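Local coordinates for cycloalternan-forming enzyme (Listeria monocytogenes serovar 1/2a, PDB 5F7U), which is a multidomain carbohydrate-active protein of glycosyl hydrolase family 31, with a TIM barrel among beta-sheet domains and a C-terminal family 6 carbohydrate-binding module, at residues G13-Y18 and S26-K31; F86-E91 and D117-Q122; G226-G231 and I235-N240. The protein carries 1 engineered substitution. All coordinates share one frame; numbering follows the deposited sequence.

Contact 1 (G13-Y18 and S26-K31); sequences GDDDLY and SPRDPK
Arg28 reaches across to the backbone of Asp15 and Asp16 in a polar contact between two loops of the N-terminal region, the second starting at the end of the short strand 25-26. The backbones stay well apart, Asp15 CA and Arg28 CA being 8.7 Å from each other, and a single long side chain spans the gap. Arg28 points CB toward the other loop, and its chain is extended from CG to NE, which delivers the guanidinium end-on to the carbonyl of Asp16. Both terminal nitrogens hydrogen-bond to one atom: Arg28 NH1 lies 2.9 Å and Arg28 NH2 3.0 Å from Asp16 O. The oxygen is nearly coplanar with the guanidinium. Seen from the carbonyl, the two bonds differ, since NH2 sits in the carbonyl plane on a lone pair whereas NH1 stands 48° above that plane. Asp15 CA rests over one face of the guanidinium, offset toward its rim. The loop 13-18 owes part of its shape to an Asx turn, in which Tyr18 N donates to Asp16 OD2 over 2.9 Å. Asp16 thus offers its main-chain oxygen to Arg28 while its carboxylate braces the following residues; its other oxygen, OD1, accepts from Trp543 NE1. Asp15 contributes mainly charge: Asp15 OD1 is a long 3.7 Å from Arg28 NH1 and well out of the guanidinium plane, with no N-H aimed at it. A water supplies the directional link, donating to Asp15 OD1 at 2.8 Å and accepting from Arg28 NH1 at 3.0 Å. The stronger partner of Asp15 OD1 is Arg545 NE, and Arg545 also bridges to Asp29, so the loop following barrel strand 534-536 ties both segments together. Glu24 OE1 forms a salt bridge with Arg28 NE.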
loop_
_atom_site.group_PDB
_atom_site.type_symbol
_atom_site.label_atom_id
_atom_site.label_comp_id
_atom_site.label_asym_id
_atom_site.label_seq_id
_atom_site.Cartn_x
_atom_site.Cartn_y
_atom_site.Cartn_z
ATOM N N GLY A 13 -9.742 27.868 17.010
ATOM C CA GLY A 13 -8.460 27.401 17.563
ATOM C C GLY A 13 -7.498 27.081 16.430
ATOM O O GLY A 13 -7.357 27.872 15.496
ATOM N N ASP A 14 -6.857 25.916 16.501
ATOM C CA ASP A 14 -6.024 25.454 15.400
ATOM C C ASP A 14 -6.822 24.650 14.368
ATOM O O ASP A 14 -6.237 24.084 13.439
ATOM C CB ASP A 14 -4.853 24.623 15.940
ATOM C CG ASP A 14 -3.884 25.449 16.751
ATOM O OD1 ASP A 14 -3.563 26.584 16.341
ATOM O OD2 ASP A 14 -3.427 24.970 17.808
ATOM N N ASP A 15 -8.144 24.601 14.544
ATOM C CA ASP A 15 -9.041 23.797 13.696
ATOM C C ASP A 15 -8.671 22.295 13.705
ATOM O O ASP A 15 -8.884 21.579 12.724
ATOM C CB ASP A 15 -9.033 24.344 12.254
ATOM C CG ASP A 15 -10.264 23.938 11.459
ATOM O OD1 ASP A 15 -11.370 23.954 12.007
ATOM O OD2 ASP A 15 -10.080 23.590 10.282
ATOM N N ASP A 16 -8.125 21.825 14.818
ATOM C CA ASP A 16 -7.711 20.425 14.904
ATOM C C ASP A 16 -8.964 19.543 14.908
ATOM O O ASP A 16 -9.967 19.894 15.554
ATOM C CB ASP A 16 -6.863 20.209 16.159
ATOM C CG ASP A 16 -6.171 18.866 16.154
ATOM O OD1 ASP A 16 -5.070 18.723 15.588
ATOM O OD2 ASP A 16 -6.742 17.930 16.714
ATOM N N LEU A 17 -8.928 18.431 14.172
ATOM C CA LEU A 17 -10.086 17.520 14.145
ATOM C C LEU A 17 -10.315 16.853 15.502
ATOM O O LEU A 17 -11.452 16.561 15.860
ATOM C CB LEU A 17 -9.923 16.416 13.086
ATOM C CG LEU A 17 -11.121 15.495 12.797
ATOM C CD1 LEU A 17 -12.329 16.297 12.311
ATOM C CD2 LEU A 17 -10.737 14.415 11.802
ATOM N N TYR A 18 -9.233 16.579 16.218
ATOM C CA TYR A 18 -9.285 15.648 17.349
ATOM C C TYR A 18 -9.352 16.350 18.689
ATOM O O TYR A 18 -9.820 15.757 19.678
ATOM C CB TYR A 18 -8.083 14.705 17.301
ATOM C CG TYR A 18 -8.037 13.856 16.037
ATOM C CD1 TYR A 18 -9.069 12.952 15.730
ATOM C CD2 TYR A 18 -6.949 13.946 15.152
ATOM C CE1 TYR A 18 -9.028 12.176 14.574
ATOM C CE2 TYR A 18 -6.891 13.165 14.008
ATOM C CZ TYR A 18 -7.937 12.299 13.715
ATOM O OH TYR A 18 -7.892 11.542 12.589
ATOM N N SER A 26 -17.948 26.707 20.511
ATOM C CA SER A 26 -18.493 25.351 20.374
ATOM C C SER A 26 -20.014 25.411 20.209
ATOM O O SER A 26 -20.675 26.048 21.039
ATOM C CB SER A 26 -18.104 24.480 21.574
ATOM O OG SER A 26 -18.612 23.156 21.402
ATOM N N PRO A 27 -20.577 24.816 19.141
ATOM C CA PRO A 27 -19.852 24.233 18.003
ATOM C C PRO A 27 -19.090 25.279 17.206
ATOM O O PRO A 27 -19.468 26.453 17.200
ATOM C CB PRO A 27 -20.965 23.671 17.112
ATOM C CG PRO A 27 -22.257 23.910 17.820
ATOM C CD PRO A 27 -22.013 24.971 18.857
ATOM N N ARG A 28 -18.040 24.859 16.498
ATOM C CA ARG A 28 -17.292 25.797 15.647
ATOM C C ARG A 28 -18.200 26.441 14.593
ATOM O O ARG A 28 -18.133 27.648 14.374
ATOM C CB ARG A 28 -16.110 25.079 14.976
ATOM C CG ARG A 28 -14.991 24.754 15.968
ATOM C CD ARG A 28 -13.893 23.970 15.263
ATOM N NE ARG A 28 -12.826 23.589 16.189
ATOM C CZ ARG A 28 -11.974 22.579 16.000
ATOM N NH1 ARG A 28 -12.067 21.785 14.919
ATOM N NH2 ARG A 28 -11.019 22.360 16.912
ATOM N N ASP A 29 -19.027 25.619 13.938
ATOM C CA ASP A 29 -19.909 26.073 12.862
ATOM C C ASP A 29 -21.325 25.701 13.280
ATOM O O ASP A 29 -21.773 24.604 12.986
ATOM C CB ASP A 29 -19.549 25.393 11.524
ATOM C CG ASP A 29 -18.128 25.697 11.061
ATOM O OD1 ASP A 29 -17.744 26.881 10.936
ATOM O OD2 ASP A 29 -17.395 24.739 10.761
ATOM N N PRO A 30 -22.024 26.605 14.006
ATOM C CA PRO A 30 -23.338 26.271 14.579
ATOM C C PRO A 30 -24.408 26.035 13.517
ATOM O O PRO A 30 -24.514 26.794 12.536
ATOM C CB PRO A 30 -23.682 27.510 15.408
ATOM C CG PRO A 30 -22.339 28.098 15.756
ATOM C CD PRO A 30 -21.553 27.921 14.482
ATOM N N LYS A 31 -25.174 24.968 13.728
ATOM C CA LYS A 31 -26.360 24.675 12.951
ATOM C C LYS A 31 -27.583 25.151 13.724
ATOM O O LYS A 31 -27.495 25.444 14.926
ATOM C CB LYS A 31 -26.463 23.175 12.682
ATOM C CG LYS A 31 -25.357 22.611 11.795
ATOM C CD LYS A 31 -25.604 21.118 11.617
ATOM C CE LYS A 31 -24.359 20.339 11.265
ATOM N NZ LYS A 31 -23.412 20.238 12.417
HETATM O O HOH W 1 -13.457 22.182 12.347
#

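Contact 2 (F86-E91 and D117-Q122); sequences FEKGDE and DWEYVQ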
loop_
_atom_site.group_PDB
_atom_site.type_symbol
_atom_site.label_atom_id
_atom_site.label_comp_id
_atom_site.label_asym_id
_atom_site.label_seq_id
_atom_site.Cartn_x
_atom_site.Cartn_y
_atom_site.Cartn_z
ATOM N N PHE A 86 -29.872 29.347 17.683
ATOM C CA PHE A 86 -30.242 30.191 16.559
ATOM C C PHE A 86 -31.031 29.448 15.491
ATOM O O PHE A 86 -31.123 28.214 15.514
ATOM C CB PHE A 86 -28.980 30.837 15.968
ATOM C CG PHE A 86 -28.270 31.705 16.944
ATOM C CD1 PHE A 86 -28.740 32.990 17.218
ATOM C CD2 PHE A 86 -27.143 31.228 17.633
ATOM C CE1 PHE A 86 -28.101 33.793 18.166
ATOM C CE2 PHE A 86 -26.499 32.027 18.574
ATOM C CZ PHE A 86 -26.977 33.311 18.834
ATOM N N GLU A 87 -31.641 30.222 14.600
ATOM C CA GLU A 87 -32.377 29.669 13.459
ATOM C C GLU A 87 -31.543 29.681 12.192
ATOM O O GLU A 87 -30.622 30.496 12.055
ATOM C CB GLU A 87 -33.648 30.465 13.243
ATOM C CG GLU A 87 -34.640 30.343 14.379
ATOM C CD GLU A 87 -35.753 31.367 14.255
ATOM O OE1 GLU A 87 -36.583 31.239 13.337
ATOM O OE2 GLU A 87 -35.787 32.308 15.065
ATOM N N LYS A 88 -31.901 28.796 11.256
ATOM C CA LYS A 88 -31.257 28.746 9.940
ATOM C C LYS A 88 -31.342 30.137 9.312
ATOM O O LYS A 88 -32.424 30.732 9.292
ATOM C CB LYS A 88 -31.954 27.718 9.039
ATOM C CG LYS A 88 -31.391 27.633 7.623
ATOM C CD LYS A 88 -32.349 26.881 6.731
ATOM C CE LYS A 88 -31.772 26.670 5.343
ATOM N NZ LYS A 88 -32.793 26.042 4.470
ATOM N N GLY A 89 -30.205 30.636 8.825
ATOM C CA GLY A 89 -30.132 31.958 8.193
ATOM C C GLY A 89 -29.669 33.083 9.112
ATOM O O GLY A 89 -29.335 34.161 8.627
ATOM N N ASP A 90 -29.654 32.853 10.427
ATOM C CA ASP A 90 -29.175 33.879 11.362
ATOM C C ASP A 90 -27.701 34.151 11.104
ATOM O O ASP A 90 -26.906 33.223 10.930
ATOM C CB ASP A 90 -29.382 33.486 12.830
ATOM C CG ASP A 90 -30.833 33.579 13.284
ATOM O OD1 ASP A 90 -31.669 34.236 12.622
ATOM O OD2 ASP A 90 -31.138 32.995 14.341
ATOM N N GLU A 91 -27.360 35.432 11.054
ATOM C CA GLU A 91 -25.991 35.863 10.857
ATOM C C GLU A 91 -25.565 36.522 12.155
ATOM O O GLU A 91 -26.112 37.559 12.545
ATOM C CB GLU A 91 -25.900 36.835 9.676
ATOM C CG GLU A 91 -24.507 37.421 9.479
ATOM C CD GLU A 91 -24.418 38.438 8.352
ATOM O OE1 GLU A 91 -23.528 39.310 8.428
ATOM O OE2 GLU A 91 -25.213 38.392 7.391
ATOM N N ASP A 117 -28.640 24.856 8.060
ATOM C CA ASP A 117 -29.370 23.604 8.182
ATOM C C ASP A 117 -29.293 22.854 6.865
ATOM O O ASP A 117 -28.928 23.432 5.834
ATOM C CB ASP A 117 -30.842 23.834 8.619
ATOM C CG ASP A 117 -31.422 22.648 9.405
ATOM O OD1 ASP A 117 -30.859 21.530 9.400
ATOM O OD2 ASP A 117 -32.480 22.842 10.042
ATOM N N TRP A 118 -29.601 21.560 6.917
ATOM C CA TRP A 118 -29.560 20.698 5.735
ATOM C C TRP A 118 -30.705 20.957 4.767
ATOM O O TRP A 118 -31.856 21.150 5.178
ATOM C CB TRP A 118 -29.521 19.219 6.164
ATOM C CG TRP A 118 -28.197 18.853 6.765
ATOM C CD1 TRP A 118 -27.883 18.777 8.097
ATOM C CD2 TRP A 118 -27.000 18.565 6.051
ATOM N NE1 TRP A 118 -26.551 18.441 8.251
ATOM C CE2 TRP A 118 -25.981 18.326 7.013
ATOM C CE3 TRP A 118 -26.674 18.517 4.684
ATOM C CZ2 TRP A 118 -24.669 17.998 6.653
ATOM C CZ3 TRP A 118 -25.352 18.204 4.315
ATOM C CH2 TRP A 118 -24.368 17.941 5.309
ATOM N N GLU A 119 -30.361 20.962 3.479
ATOM C CA GLU A 119 -31.329 20.955 2.380
ATOM C C GLU A 119 -30.958 19.761 1.515
ATOM O O GLU A 119 -29.763 19.465 1.343
ATOM C CB GLU A 119 -31.230 22.230 1.559
ATOM C CG GLU A 119 -31.564 23.496 2.344
ATOM C CD GLU A 119 -31.430 24.773 1.534
ATOM O OE1 GLU A 119 -30.899 24.759 0.394
ATOM O OE2 GLU A 119 -31.853 25.817 2.063
ATOM N N TYR A 120 -31.962 19.056 1.004
ATOM C CA TYR A 120 -31.714 17.845 0.221
ATOM C C TYR A 120 -32.401 17.941 -1.116
ATOM O O TYR A 120 -33.329 18.705 -1.277
ATOM C CB TYR A 120 -32.216 16.591 0.946
ATOM C CG TYR A 120 -31.579 16.347 2.293
ATOM C CD1 TYR A 120 -30.398 15.597 2.392
ATOM C CD2 TYR A 120 -32.167 16.842 3.477
ATOM C CE1 TYR A 120 -29.803 15.353 3.626
ATOM C CE2 TYR A 120 -31.573 16.611 4.717
ATOM C CZ TYR A 120 -30.398 15.863 4.774
ATOM O OH TYR A 120 -29.805 15.622 5.995
ATOM N N VAL A 121 -31.910 17.171 -2.080
ATOM C CA VAL A 121 -32.596 17.014 -3.361
ATOM C C VAL A 121 -33.938 16.340 -3.073
ATOM O O VAL A 121 -33.990 15.339 -2.343
ATOM C CB VAL A 121 -31.756 16.169 -4.357
ATOM C CG1 VAL A 121 -32.565 15.832 -5.596
ATOM C CG2 VAL A 121 -30.486 16.915 -4.753
ATOM N N GLN A 122 -35.009 16.903 -3.635
ATOM C CA GLN A 122 -36.327 16.276 -3.586
ATOM C C GLN A 122 -36.558 15.459 -4.862
ATOM O O GLN A 122 -36.278 14.258 -4.869
ATOM C CB GLN A 122 -37.435 17.315 -3.330
ATOM C CG GLN A 122 -38.877 16.778 -3.382
ATOM C CD GLN A 122 -39.121 15.594 -2.462
ATOM O OE1 GLN A 122 -38.712 15.602 -1.295
ATOM N NE2 GLN A 122 -39.815 14.565 -2.977
HETATM O O HOH W 2 -33.036 23.563 5.835
#
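Lys88 and Glu119 form a salt bridge between a type II beta turn, Glu87 to Asp90, and the long strand 106-129. Lys88 NZ comes within 2.6 Å of Glu119 OE2 and uses the anti lone pair of that oxygen, the one directed away from OE1. The two side chains meet at about a right angle. A water takes a second N-H of the ammonium, accepting from Lys88 NZ at 2.8 Å and donating to Trp118 O, also at 2.8 Å, so that strand backbone and strand side chain share the lysine. Before reaching this pair, the lysine passes over Asp117: Lys88 CD touches Asp117 CB at 3.9 Å, an aliphatic contact in which the two side chains again run roughly perpendicular. The carboxylate of Asp117 is not engaged by the amine. What brings NZ so far is an all-extended chain, starting with CG anti to the backbone N (chi1 178°).

The next shell fixes both ends. On the strand, Glu119 is buried and its other oxygen, OE1, accepts from Trp227 NE1, so each carboxylate oxygen has a donor and the group is held against rotation. A cationic amine on one oxygen and an N-H on the other would probably favour the charged form of Glu119. On the turn, Lys88 occupies the second position and Gly89 the third, where its positive phi of 97° suits a type II turn. Backbone bonds from Gly89 and Asp90 to Val115 anchor the turn against the same strand. Asp90 N closes the turn on Glu87 O at 3.0 Å, and the Asp90 side chain folds back to reinforce it: Glu87 N donates to Asp90 OD2 at 2.8 Å, approaching from 53° above the carboxylate plane.

Contact 3 (G226-G231 and I235-N240); sequences GWLTDG and INQYQN
Leu228 and Gln237 stand side by side near the closed end of a beta hairpin, strands 214-229 and 235-243, in the galactose mutarotase-like domain. Backbone bonds come first. The segments run antiparallel at 161°, and Gly226 and Gln239 exchange a reciprocal pair, Gly226 N to Gln239 O and Gln239 N to Gly226 O, each 2.9 Å. Further on, Leu228 N donates to Gln237 O, but Leu228 O is claimed by Asn236 N at 2.8 Å. Register confirms the slip: Trp227 faces Tyr238, whereas Thr229 faces Ile235, so Asn236 and Gln237 together face Leu228, a beta bulge.

Side-chain packing occupies both faces. On one, Leu228 CD2 lies 3.9 Å from Gln237 CB and 3.6 Å from Gln237 OE1, a methyl beside an amide oxygen, while Gln237 NE2 is hydrogen-bonded to Asp324 OD1. On the other, Trp227 CB meets Tyr238 CD1 at 3.9 Å and Ile235 CG2 at 4.0 Å; that methyl also sits over the rim of one Tyr238 face. Trp227 holds CG between the backbone N and carbonyl carbon (chi1 52°), which carries the indole away from the partner strand.

Within the turn, Thr229 OG1 accepts from Gly231 N, an ST turn, and is also hydrogen-bonded to Val234 O. Probably as a consequence of the bulge, the backbone N of Gln237 is buried with no partner in the model, so the hairpin's polar pairing is incomplete there.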
loop_
_atom_site.group_PDB
_atom_site.type_symbol
_atom_site.label_atom_id
_atom_site.label_comp_id
_atom_site.label_asym_id
_atom_site.label_seq_id
_atom_site.Cartn_x
_atom_site.Cartn_y
_atom_site.Cartn_z
ATOM N N GLY A 226 -27.501 15.986 -0.164
ATOM C CA GLY A 226 -27.781 17.262 0.491
ATOM C C GLY A 226 -26.590 18.157 0.740
ATOM O O GLY A 226 -25.440 17.755 0.539
ATOM N N TRP A 227 -26.882 19.374 1.182
ATOM C CA TRP A 227 -25.868 20.399 1.440
ATOM C C TRP A 227 -26.337 21.186 2.669
ATOM O O TRP A 227 -27.556 21.307 2.935
ATOM C CB TRP A 227 -25.674 21.327 0.226
ATOM C CG TRP A 227 -26.966 21.913 -0.271
ATOM C CD1 TRP A 227 -27.491 23.137 0.047
ATOM C CD2 TRP A 227 -27.923 21.269 -1.113
ATOM N NE1 TRP A 227 -28.710 23.301 -0.571
ATOM C CE2 TRP A 227 -29.000 22.170 -1.288
ATOM C CE3 TRP A 227 -27.971 20.018 -1.760
ATOM C CZ2 TRP A 227 -30.126 21.859 -2.080
ATOM C CZ3 TRP A 227 -29.089 19.705 -2.539
ATOM C CH2 TRP A 227 -30.156 20.626 -2.689
ATOM N N LEU A 228 -25.365 21.716 3.403
ATOM C CA LEU A 228 -25.593 22.407 4.672
ATOM C C LEU A 228 -25.384 23.901 4.438
ATOM O O LEU A 228 -24.298 24.319 4.070
ATOM C CB LEU A 228 -24.608 21.851 5.714
ATOM C CG LEU A 228 -24.660 22.445 7.111
ATOM C CD1 LEU A 228 -25.999 22.156 7.770
ATOM C CD2 LEU A 228 -23.519 21.858 7.937
ATOM N N THR A 229 -26.440 24.704 4.607
ATOM C CA THR A 229 -26.430 26.076 4.124
ATOM C C THR A 229 -27.250 26.989 5.034
ATOM O O THR A 229 -28.173 26.526 5.717
ATOM C CB THR A 229 -26.960 26.168 2.656
ATOM O OG1 THR A 229 -26.842 27.509 2.181
ATOM C CG2 THR A 229 -28.433 25.762 2.540
ATOM N N ASP A 230 -26.890 28.266 5.054
ATOM C CA ASP A 230 -27.754 29.266 5.674
ATOM C C ASP A 230 -28.802 29.783 4.680
ATOM O O ASP A 230 -29.669 30.579 5.057
ATOM C CB ASP A 230 -26.938 30.412 6.297
ATOM C CG ASP A 230 -26.291 31.318 5.252
ATOM O OD1 ASP A 230 -25.999 30.862 4.126
ATOM O OD2 ASP A 230 -26.070 32.487 5.571
ATOM N N GLY A 231 -28.701 29.329 3.425
ATOM C CA GLY A 231 -29.580 29.748 2.326
ATOM C C GLY A 231 -29.210 31.063 1.646
ATOM O O GLY A 231 -29.964 31.556 0.786
ATOM N N ILE A 235 -22.250 27.505 1.979
ATOM C CA ILE A 235 -22.487 26.046 1.934
ATOM C C ILE A 235 -21.289 25.428 2.662
ATOM O O ILE A 235 -20.148 25.554 2.199
ATOM C CB ILE A 235 -22.646 25.495 0.493
ATOM C CG1 ILE A 235 -23.937 26.073 -0.137
ATOM C CG2 ILE A 235 -22.621 23.962 0.509
ATOM C CD1 ILE A 235 -24.026 25.973 -1.648
ATOM N N ASN A 236 -21.535 24.825 3.829
ATOM C CA ASN A 236 -20.445 24.374 4.711
ATOM C C ASN A 236 -20.135 22.893 4.646
ATOM O O ASN A 236 -19.049 22.460 5.080
ATOM C CB ASN A 236 -20.711 24.767 6.182
ATOM C CG ASN A 236 -20.484 26.251 6.438
ATOM O OD1 ASN A 236 -19.826 26.924 5.649
ATOM N ND2 ASN A 236 -21.008 26.760 7.545
ATOM N N GLN A 237 -21.092 22.111 4.150
ATOM C CA GLN A 237 -20.901 20.657 4.050
ATOM C C GLN A 237 -21.797 20.065 2.980
ATOM O O GLN A 237 -22.823 20.656 2.637
ATOM C CB GLN A 237 -21.227 19.959 5.379
ATOM C CG GLN A 237 -20.189 20.084 6.492
ATOM C CD GLN A 237 -20.441 19.125 7.644
ATOM O OE1 GLN A 237 -21.604 18.829 7.989
ATOM N NE2 GLN A 237 -19.353 18.639 8.258
ATOM N N TYR A 238 -21.399 18.896 2.463
ATOM C CA TYR A 238 -22.222 18.101 1.565
ATOM C C TYR A 238 -22.367 16.710 2.137
ATOM O O TYR A 238 -21.503 16.253 2.875
ATOM C CB TYR A 238 -21.518 17.916 0.223
ATOM C CG TYR A 238 -21.552 19.094 -0.696
ATOM C CD1 TYR A 238 -22.722 19.409 -1.400
ATOM C CD2 TYR A 238 -20.402 19.875 -0.911
ATOM C CE1 TYR A 238 -22.758 20.481 -2.285
ATOM C CE2 TYR A 238 -20.435 20.965 -1.796
ATOM C CZ TYR A 238 -21.608 21.260 -2.476
ATOM O OH TYR A 238 -21.661 22.319 -3.368
ATOM N N GLN A 239 -23.439 16.019 1.768
ATOM C CA GLN A 239 -23.518 14.578 2.078
ATOM C C GLN A 239 -24.266 13.819 0.998
ATOM O O GLN A 239 -25.098 14.391 0.281
ATOM C CB GLN A 239 -24.185 14.335 3.449
ATOM C CG GLN A 239 -25.677 14.664 3.488
ATOM C CD GLN A 239 -26.275 14.305 4.833
ATOM O OE1 GLN A 239 -26.562 13.140 5.107
ATOM N NE2 GLN A 239 -26.438 15.296 5.693
ATOM N N ASN A 240 -23.948 12.530 0.889
ATOM C CA ASN A 240 -24.839 11.580 0.238
ATOM C C ASN A 240 -24.864 10.277 1.050
ATOM O O ASN A 240 -23.967 10.021 1.873
ATOM C CB ASN A 240 -24.468 11.344 -1.232
ATOM C CG ASN A 240 -25.679 10.919 -2.078
ATOM O OD1 ASN A 240 -26.772 10.679 -1.547
ATOM N ND2 ASN A 240 -25.493 10.830 -3.385
#

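How the contacts relate
Along the chain the contacts follow in series, contact 1 closing before contact 2 opens and contact 2 before contact 3. Contacts 2 and 3 are immediate neighbours, their centres about 8 Å apart, because strands 106-129 and 214-229 pair antiparallel and strand 235-243 follows on the far side of 214-229; Asp117 N lies 2.9 Å from Thr229 O, a probable hydrogen bond. Contact 1 is more remote, its centre about 19 Å from that of contact 2 and 16 Å from that of contact 3. Lys31 nevertheless reaches both, CE packing on Leu228 CD2 and Trp118 NE1. The N-terminal region is thereby joined to the mutarotase-like domain and, through Arg545, to the TIM barrel.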